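PDB 4FRX: anaerobically-induced outer membrane porin OprE from Pseudomonas aeruginosa, which probably forms a water-filled beta-barrel channel in the outer membrane that lets small solutes pass, as in other porins of the OprD family. Local coordinates for residues 384-389 with 400-405. Sequence-based numbering, arbitrary orientation.
Sequences ISLAYV and FTWKNA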
loop_
_atom_site.group_PDB
_atom_site.type_symbol
_atom_site.label_atom_id
_atom_site.label_comp_id
_atom_site.label_asym_id
_atom_site.label_seq_id
_atom_site.Cartn_x
_atom_site.Cartn_y
_atom_site.Cartn_z
ATOM N N ILE A 384 -0.060 -15.298 -9.114
ATOM C CA ILE A 384 -1.146 -16.141 -8.627
ATOM C C ILE A 384 -1.182 -16.050 -7.111
ATOM O O ILE A 384 -0.155 -15.827 -6.450
ATOM C CB ILE A 384 -1.000 -17.626 -9.065
ATOM C CG1 ILE A 384 0.284 -18.244 -8.508
ATOM C CG2 ILE A 384 -1.032 -17.755 -10.590
ATOM C CD1 ILE A 384 0.091 -19.005 -7.209
ATOM N N SER A 385 -2.369 -16.218 -6.557
ATOM C CA SER A 385 -2.517 -16.316 -5.126
ATOM C C SER A 385 -3.516 -17.417 -4.866
ATOM O O SER A 385 -4.641 -17.375 -5.357
ATOM C CB SER A 385 -2.996 -14.988 -4.532
ATOM O OG SER A 385 -3.043 -15.060 -3.110
ATOM N N LEU A 386 -3.071 -18.428 -4.128
ATOM C CA LEU A 386 -3.925 -19.514 -3.675
ATOM C C LEU A 386 -4.003 -19.401 -2.160
ATOM O O LEU A 386 -2.976 -19.376 -1.488
ATOM C CB LEU A 386 -3.299 -20.856 -4.062
ATOM C CG LEU A 386 -4.048 -22.122 -3.640
ATOM C CD1 LEU A 386 -5.393 -22.213 -4.352
ATOM C CD2 LEU A 386 -3.200 -23.353 -3.933
ATOM N N ALA A 387 -5.210 -19.307 -1.622
ATOM C CA ALA A 387 -5.381 -19.154 -0.180
ATOM C C ALA A 387 -6.466 -20.068 0.359
ATOM O O ALA A 387 -7.506 -20.245 -0.262
ATOM C CB ALA A 387 -5.703 -17.709 0.170
ATOM N N TYR A 388 -6.203 -20.649 1.526
ATOM C CA TYR A 388 -7.217 -21.398 2.259
ATOM C C TYR A 388 -7.322 -20.902 3.694
ATOM O O TYR A 388 -6.341 -20.930 4.461
ATOM C CB TYR A 388 -6.899 -22.893 2.266
ATOM C CG TYR A 388 -7.995 -23.721 2.901
ATOM C CD1 TYR A 388 -9.299 -23.647 2.431
ATOM C CD2 TYR A 388 -7.729 -24.573 3.968
ATOM C CE1 TYR A 388 -10.314 -24.399 3.000
ATOM C CE2 TYR A 388 -8.742 -25.334 4.545
ATOM C CZ TYR A 388 -10.028 -25.241 4.056
ATOM O OH TYR A 388 -11.039 -25.989 4.619
ATOM N N VAL A 389 -8.509 -20.438 4.050
ATOM C CA VAL A 389 -8.800 -20.093 5.433
ATOM C C VAL A 389 -9.781 -21.115 6.008
ATOM O O VAL A 389 -10.894 -21.278 5.490
ATOM C CB VAL A 389 -9.374 -18.676 5.551
ATOM C CG1 VAL A 389 -9.820 -18.387 6.994
ATOM C CG2 VAL A 389 -8.352 -17.659 5.090
ATOM N N PHE A 400 -3.839 -20.100 5.220
ATOM C CA PHE A 400 -2.636 -20.476 4.488
ATOM C C PHE A 400 -2.648 -19.807 3.127
ATOM O O PHE A 400 -3.632 -19.918 2.399
ATOM C CB PHE A 400 -2.590 -21.989 4.292
ATOM C CG PHE A 400 -2.572 -22.759 5.571
ATOM C CD1 PHE A 400 -3.746 -23.015 6.257
ATOM C CD2 PHE A 400 -1.377 -23.223 6.093
ATOM C CE1 PHE A 400 -3.733 -23.730 7.445
ATOM C CE2 PHE A 400 -1.357 -23.932 7.273
ATOM C CZ PHE A 400 -2.540 -24.189 7.949
ATOM N N THR A 401 -1.560 -19.126 2.769
ATOM C CA THR A 401 -1.513 -18.405 1.490
ATOM C C THR A 401 -0.216 -18.647 0.716
ATOM O O THR A 401 0.864 -18.523 1.270
ATOM C CB THR A 401 -1.686 -16.886 1.705
ATOM O OG1 THR A 401 -2.940 -16.647 2.342
ATOM C CG2 THR A 401 -1.651 -16.139 0.373
ATOM N N TRP A 402 -0.341 -19.010 -0.557
ATOM C CA TRP A 402 0.806 -19.104 -1.452
ATOM C C TRP A 402 0.669 -18.042 -2.526
ATOM O O TRP A 402 -0.331 -18.011 -3.247
ATOM C CB TRP A 402 0.855 -20.483 -2.120
ATOM C CG TRP A 402 1.888 -20.597 -3.212
ATOM C CD1 TRP A 402 3.153 -20.067 -3.219
ATOM C CD2 TRP A 402 1.738 -21.283 -4.461
ATOM N NE1 TRP A 402 3.797 -20.385 -4.397
ATOM C CE2 TRP A 402 2.948 -21.127 -5.174
ATOM C CE3 TRP A 402 0.698 -22.013 -5.045
ATOM C CZ2 TRP A 402 3.147 -21.685 -6.439
ATOM C CZ3 TRP A 402 0.904 -22.564 -6.306
ATOM C CH2 TRP A 402 2.113 -22.399 -6.981
ATOM N N LYS A 403 1.664 -17.165 -2.632
ATOM C CA LYS A 403 1.682 -16.187 -3.719
ATOM C C LYS A 403 2.899 -16.459 -4.584
ATOM O O LYS A 403 4.001 -16.587 -4.061
ATOM C CB LYS A 403 1.748 -14.749 -3.171
ATOM C CG LYS A 403 0.533 -14.336 -2.319
ATOM C CD LYS A 403 0.668 -12.883 -1.862
ATOM C CE LYS A 403 -0.535 -12.448 -1.044
ATOM N NZ LYS A 403 -1.829 -12.685 -1.741
ATOM N N ASN A 404 2.708 -16.554 -5.899
ATOM C CA ASN A 404 3.837 -16.697 -6.806
ATOM C C ASN A 404 3.802 -15.601 -7.863
ATOM O O ASN A 404 2.737 -15.282 -8.392
ATOM C CB ASN A 404 3.803 -18.071 -7.481
ATOM C CG ASN A 404 4.842 -18.214 -8.563
ATOM O OD1 ASN A 404 4.585 -17.940 -9.734
ATOM N ND2 ASN A 404 6.036 -18.646 -8.177
ATOM N N ALA A 405 4.963 -15.034 -8.173
ATOM C CA ALA A 405 5.057 -14.029 -9.219
ATOM C C ALA A 405 6.214 -14.311 -10.176
ATOM O O ALA A 405 7.287 -14.746 -9.752
ATOM C CB ALA A 405 5.211 -12.611 -8.588
#
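I384, L386 and Y388 each pair with a residue of the neighbouring strand through two backbone hydrogen bonds. I384 N donates to N404 O at 2.9 Å, and N404 N donates back to I384 O. L386 and W402 do the same, and the bond from W402 N to L386 O is 2.8 Å long and nearly straight, with 172° at the hydrogen. Y388 and F400 form the last such pair; F400 N reaches Y388 O at 2.7 Å. Four of these carbonyls also take a CA-H...O contact from the opposite strand; L386 O, for one, meets T401 CA at 3.5 Å. S385 and A387 are the non-hydrogen-bonded partners of K403 and T401. The backbone groups of all four bond instead to the flanking strands, S385 with N361 and A387 with T359 on one side, T401 with I429 and K403 with R427 on the other. This is the antiparallel hairpin of a porin barrel, strands 377-389 and 399-409, held between strands 358-370 and 423-434. The side chains of S385, A387, T401 and K403 share one face of the sheet. There the one side-chain hydrogen bond of the pair forms: K403 NZ donates to S385 OG at 3.0 Å. The lysine chain is extended until its last torsion, where chi4 of -54° turns NZ to the serine. On the other face, I384 CD1 sits over the six-membered ring of W402, 3.7 Å from its centroid and 9° off the normal, a CH-pi contact. L386 CD2 comes to the edge of the same indole, 4.3 Å from W402 CE3. The polar ends of W402 and N404 turn to the next strand, where W402 NE1 and N404 ND2 both donate to N426 OD1.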